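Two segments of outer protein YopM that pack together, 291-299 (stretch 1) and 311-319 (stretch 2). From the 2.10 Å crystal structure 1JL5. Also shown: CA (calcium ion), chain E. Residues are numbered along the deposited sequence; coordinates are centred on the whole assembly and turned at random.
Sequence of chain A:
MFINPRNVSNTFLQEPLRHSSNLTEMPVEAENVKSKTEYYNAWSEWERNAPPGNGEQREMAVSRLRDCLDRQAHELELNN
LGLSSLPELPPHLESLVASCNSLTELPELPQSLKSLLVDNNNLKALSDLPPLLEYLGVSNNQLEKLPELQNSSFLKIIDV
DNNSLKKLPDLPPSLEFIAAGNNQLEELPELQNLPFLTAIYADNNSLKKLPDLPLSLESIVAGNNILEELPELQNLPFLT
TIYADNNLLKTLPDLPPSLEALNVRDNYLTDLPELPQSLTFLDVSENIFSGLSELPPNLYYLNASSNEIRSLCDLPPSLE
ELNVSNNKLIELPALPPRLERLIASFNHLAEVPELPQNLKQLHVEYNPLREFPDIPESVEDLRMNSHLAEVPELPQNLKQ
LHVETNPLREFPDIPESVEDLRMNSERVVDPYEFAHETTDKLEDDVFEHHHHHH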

ATOM      1  N   GLY A 291     -17.455 -19.595   9.264  1.00 22.25           N
ATOM      2  CA  GLY A 291     -16.495 -20.660   9.436  1.00 23.24           C
ATOM      3  C   GLY A 291     -16.423 -21.490   8.174  1.00 24.10           C
ATOM      4  O   GLY A 291     -17.169 -21.269   7.226  1.00 24.38           O
ATOM      5  N   LEU A 292     -15.497 -22.432   8.157  1.00 25.33           N
ATOM      6  CA  LEU A 292     -15.346 -23.335   7.037  1.00 28.30           C
ATOM      7  C   LEU A 292     -15.379 -24.697   7.696  1.00 29.22           C
ATOM      8  O   LEU A 292     -14.450 -25.082   8.400  1.00 29.29           O
ATOM      9  N   SER A 293     -16.480 -25.404   7.490  1.00 31.34           N
ATOM     10  CA  SER A 293     -16.671 -26.713   8.090  1.00 33.12           C
ATOM     11  C   SER A 293     -15.859 -27.777   7.379  1.00 32.97           C
ATOM     12  O   SER A 293     -15.413 -28.741   7.993  1.00 33.60           O
ATOM     13  N   GLU A 294     -15.667 -27.592   6.080  1.00 34.07           N
ATOM     14  CA  GLU A 294     -14.921 -28.549   5.279  1.00 35.04           C
ATOM     15  C   GLU A 294     -14.076 -27.881   4.228  1.00 33.13           C
ATOM     16  O   GLU A 294     -14.405 -26.810   3.718  1.00 32.56           O
ATOM     17  N   LEU A 295     -12.993 -28.555   3.881  1.00 29.52           N
ATOM     18  CA  LEU A 295     -12.114 -28.076   2.846  1.00 27.99           C
ATOM     19  C   LEU A 295     -11.781 -29.271   1.992  1.00 27.83           C
ATOM     20  O   LEU A 295     -11.625 -30.379   2.496  1.00 27.51           O
ATOM     21  N   PRO A 296     -11.714 -29.072   0.676  1.00 28.36           N
ATOM     22  CA  PRO A 296     -11.391 -30.168  -0.235  1.00 27.58           C
ATOM     23  C   PRO A 296     -10.081 -30.797   0.259  1.00 27.42           C
ATOM     24  O   PRO A 296      -9.177 -30.093   0.705  1.00 26.02           O
ATOM     25  N   PRO A 297      -9.964 -32.127   0.176  1.00 26.93           N
ATOM     26  CA  PRO A 297      -8.771 -32.851   0.625  1.00 26.89           C
ATOM     27  C   PRO A 297      -7.488 -32.537  -0.132  1.00 25.87           C
ATOM     28  O   PRO A 297      -6.394 -32.794   0.365  1.00 28.23           O
ATOM     29  N   ASN A 298      -7.625 -31.987  -1.331  1.00 24.72           N
ATOM     30  CA  ASN A 298      -6.467 -31.664  -2.152  1.00 26.05           C
ATOM     31  C   ASN A 298      -6.318 -30.171  -2.368  1.00 24.63           C
ATOM     32  O   ASN A 298      -5.635 -29.734  -3.291  1.00 24.18           O
ATOM     33  N   LEU A 299      -6.964 -29.388  -1.520  1.00 22.57           N
ATOM     34  CA  LEU A 299      -6.893 -27.945  -1.649  1.00 21.81           C
ATOM     35  C   LEU A 299      -5.456 -27.479  -1.453  1.00 20.98           C
ATOM     36  O   LEU A 299      -4.810 -27.841  -0.475  1.00 21.79           O
ATOM     37  N   SER A 311     -13.825 -20.085  13.060  1.00 27.68           N
ATOM     38  CA  SER A 311     -13.075 -21.311  13.198  1.00 28.98           C
ATOM     39  C   SER A 311     -12.875 -21.937  11.843  1.00 27.26           C
ATOM     40  O   SER A 311     -13.707 -21.814  10.945  1.00 27.08           O
ATOM     41  N   LEU A 312     -11.742 -22.600  11.705  1.00 27.65           N
ATOM     42  CA  LEU A 312     -11.404 -23.276  10.480  1.00 28.69           C
ATOM     43  C   LEU A 312     -11.433 -24.752  10.780  1.00 28.07           C
ATOM     44  O   LEU A 312     -10.957 -25.190  11.828  1.00 27.74           O
ATOM     45  N   CYS A 313     -12.004 -25.515   9.865  1.00 27.39           N
ATOM     46  CA  CYS A 313     -12.040 -26.954  10.016  1.00 28.15           C
ATOM     47  C   CYS A 313     -10.584 -27.346   9.831  1.00 27.88           C
ATOM     48  O   CYS A 313      -9.742 -26.499   9.529  1.00 26.83           O
ATOM     49  N   ASP A 314     -10.278 -28.622  10.009  1.00 28.97           N
ATOM     50  CA  ASP A 314      -8.914 -29.068   9.824  1.00 29.24           C
ATOM     51  C   ASP A 314      -8.532 -28.730   8.402  1.00 27.84           C
ATOM     52  O   ASP A 314      -9.366 -28.750   7.499  1.00 27.27           O
ATOM     53  N   LEU A 315      -7.266 -28.408   8.205  1.00 26.18           N
ATOM     54  CA  LEU A 315      -6.791 -28.056   6.887  1.00 25.04           C
ATOM     55  C   LEU A 315      -6.269 -29.291   6.178  1.00 25.54           C
ATOM     56  O   LEU A 315      -5.610 -30.133   6.780  1.00 25.30           O
ATOM     57  N   PRO A 316      -6.578 -29.422   4.885  1.00 25.19           N
ATOM     58  CA  PRO A 316      -6.098 -30.586   4.143  1.00 25.50           C
ATOM     59  C   PRO A 316      -4.575 -30.528   4.117  1.00 26.59           C
ATOM     60  O   PRO A 316      -3.992 -29.460   3.947  1.00 26.08           O
ATOM     61  N   PRO A 317      -3.908 -31.676   4.314  1.00 28.03           N
ATOM     62  CA  PRO A 317      -2.444 -31.693   4.304  1.00 26.67           C
ATOM     63  C   PRO A 317      -1.854 -31.175   2.997  1.00 25.27           C
ATOM     64  O   PRO A 317      -0.674 -30.870   2.917  1.00 26.63           O
ATOM     65  N   SER A 318      -2.692 -31.064   1.977  1.00 23.53           N
ATOM     66  CA  SER A 318      -2.256 -30.577   0.676  1.00 24.13           C
ATOM     67  C   SER A 318      -2.145 -29.054   0.655  1.00 24.18           C
ATOM     68  O   SER A 318      -1.491 -28.476  -0.217  1.00 22.58           O
ATOM     69  N   LEU A 319      -2.793 -28.415   1.620  1.00 22.75           N
ATOM     70  CA  LEU A 319      -2.821 -26.969   1.683  1.00 22.61           C
ATOM     71  C   LEU A 319      -1.454 -26.328   1.706  1.00 22.26           C
ATOM     72  O   LEU A 319      -0.646 -26.573   2.600  1.00 24.18           O
TER

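Cys313, Leu295 and Leu299 have the most surface covered across this contact. Cys313 points toward stretch 1 with chi1 p. Its SG lies 3.4 Å from Leu295 CG and 4.3 Å from Leu292 CB, so the sulfur touches both leucines, Leu295 the more closely. Its backbone is held by a weak hydrogen bond, Cys313 N to Leu292 O at 2.9 Å.

Leu295 also points toward its partner, with rotamer m, t. Besides the sulfur it meets Leu315, with Leu295 CD1 to Leu315 CD2 at 3.5 Å, and the Pro316 ring, with Leu295 CB to Pro316 CD at 3.7 Å. Leu315 starts away from stretch 1, but its end comes nearer.

Leu299 leaves its backbone sideways and adopts t, p. Its CB lies 3.8 Å from Pro316 CG, and its CD2 is 4.0 Å from Leu319 CD1. Leu319 has the same t, p rotamer. Pro316 thus packs against both Leu295 and Leu299.

Ser318 points toward stretch 1, with chi1 p. Its OG is 2.9 Å from Pro297 O and 2.8 Å from Leu299 O; its single proton can serve either acceptor.

Leu292 and Leu312, both m, t, meet at CD1 to CD2, 3.8 Å. Water 1 links Leu292 O (3.2 Å) to Ser311 OG (2.8 Å). Glu294 points away and binds calcium through OE1 at 2.2 Å and OE2 at 2.4 Å.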

ATOM      1  CB  LEU A 292     -14.020 -23.094   6.317  1.00 27.33           C
ATOM      2  CG  LEU A 292     -13.973 -21.748   5.591  1.00 28.92           C
ATOM      3  CD1 LEU A 292     -12.615 -21.561   4.933  1.00 29.34           C
ATOM      4  CD2 LEU A 292     -15.092 -21.693   4.549  1.00 26.85           C
ATOM      5  CB  SER A 293     -18.152 -27.080   8.048  1.00 32.28           C
ATOM      6  OG  SER A 293     -18.625 -27.070   6.715  1.00 37.77           O
ATOM      7  CB  GLU A 294     -15.857 -29.492   4.530  1.00 38.65           C
ATOM      8  CG  GLU A 294     -16.699 -30.404   5.357  1.00 47.56           C
ATOM      9  CD  GLU A 294     -17.384 -31.431   4.487  1.00 51.59           C
ATOM     10  OE1 GLU A 294     -18.075 -31.024   3.526  1.00 53.59           O
ATOM     11  OE2 GLU A 294     -17.214 -32.637   4.763  1.00 55.60           O
ATOM     12  CB  LEU A 295     -10.850 -27.473   3.446  1.00 24.78           C
ATOM     13  CG  LEU A 295     -11.121 -26.156   4.169  1.00 23.38           C
ATOM     14  CD1 LEU A 295      -9.830 -25.639   4.768  1.00 20.91           C
ATOM     15  CD2 LEU A 295     -11.716 -25.150   3.182  1.00 18.73           C
ATOM     16  CB  PRO A 296     -11.248 -29.453  -1.572  1.00 29.17           C
ATOM     17  CG  PRO A 296     -12.213 -28.328  -1.454  1.00 28.90           C
ATOM     18  CD  PRO A 296     -11.958 -27.822  -0.062  1.00 27.45           C
ATOM     19  CB  PRO A 297      -9.187 -34.309   0.463  1.00 24.76           C
ATOM     20  CG  PRO A 297     -10.016 -34.252  -0.772  1.00 26.18           C
ATOM     21  CD  PRO A 297     -10.885 -33.034  -0.529  1.00 26.93           C
ATOM     22  CB  ASN A 298      -6.596 -32.360  -3.502  1.00 28.78           C
ATOM     23  CG  ASN A 298      -6.963 -33.813  -3.358  1.00 32.93           C
ATOM     24  OD1 ASN A 298      -6.261 -34.570  -2.688  1.00 33.76           O
ATOM     25  ND2 ASN A 298      -8.073 -34.213  -3.974  1.00 32.39           N
ATOM     26  CB  LEU A 299      -7.789 -27.283  -0.603  1.00 19.66           C
ATOM     27  CG  LEU A 299      -8.176 -25.833  -0.877  1.00 19.73           C
ATOM     28  CD1 LEU A 299      -9.101 -25.776  -2.091  1.00 19.71           C
ATOM     29  CD2 LEU A 299      -8.868 -25.258   0.345  1.00 19.34           C
ATOM     30  CB  SER A 311     -13.817 -22.293  14.105  1.00 29.07           C
ATOM     31  OG  SER A 311     -15.021 -22.708  13.491  1.00 31.87           O
ATOM     32  CB  LEU A 312      -9.996 -22.908  10.024  1.00 30.15           C
ATOM     33  CG  LEU A 312      -9.761 -21.554   9.378  1.00 31.89           C
ATOM     34  CD1 LEU A 312      -8.293 -21.445   8.989  1.00 32.44           C
ATOM     35  CD2 LEU A 312     -10.654 -21.421   8.151  1.00 34.05           C
ATOM     36  CB  CYS A 313     -12.866 -27.560   8.897  1.00 28.63           C
ATOM     37  SG  CYS A 313     -12.306 -26.962   7.293  1.00 31.60           S
ATOM     38  CB  ASP A 314      -8.794 -30.573  10.057  1.00 33.10           C
ATOM     39  CG  ASP A 314      -9.060 -30.954  11.491  1.00 36.21           C
ATOM     40  OD1 ASP A 314      -8.549 -30.255  12.394  1.00 39.36           O
ATOM     41  OD2 ASP A 314      -9.773 -31.951  11.714  1.00 42.19           O
ATOM     42  CB  LEU A 315      -5.687 -27.013   7.012  1.00 23.34           C
ATOM     43  CG  LEU A 315      -6.135 -25.807   7.840  1.00 24.40           C
ATOM     44  CD1 LEU A 315      -4.942 -24.931   8.171  1.00 23.13           C
ATOM     45  CD2 LEU A 315      -7.203 -25.039   7.069  1.00 22.75           C
ATOM     46  CB  PRO A 316      -6.727 -30.397   2.762  1.00 25.70           C
ATOM     47  CG  PRO A 316      -6.854 -28.911   2.647  1.00 26.49           C
ATOM     48  CD  PRO A 316      -7.340 -28.512   4.015  1.00 24.81           C
ATOM     49  CB  PRO A 317      -2.116 -33.166   4.568  1.00 27.30           C
ATOM     50  CG  PRO A 317      -3.309 -33.884   4.024  1.00 28.46           C
ATOM     51  CD  PRO A 317      -4.446 -33.030   4.515  1.00 28.09           C
ATOM     52  CB  SER A 318      -3.269 -30.991  -0.375  1.00 23.68           C
ATOM     53  OG  SER A 318      -4.557 -30.551   0.020  1.00 26.91           O
ATOM     54  CB  LEU A 319      -3.619 -26.511   2.897  1.00 21.27           C
ATOM     55  CG  LEU A 319      -4.146 -25.086   2.754  1.00 20.06           C
ATOM     56  CD1 LEU A 319      -5.052 -25.008   1.538  1.00 19.33           C
ATOM     57  CD2 LEU A 319      -4.901 -24.694   4.002  1.00 18.14           C
TER
HETATM   58 CA    CA E2004     -18.019 -32.956   2.526  1.00 62.82          CA
HETATM   59  O   HOH W   1     -15.283 -24.685  11.493  1.00 48.59           O
HETATM   60  O   HOH W   2     -19.932 -33.135   4.312  1.00 63.35           O
HETATM   61  O   HOH W   3     -18.826 -35.113   1.902  1.00 62.97           O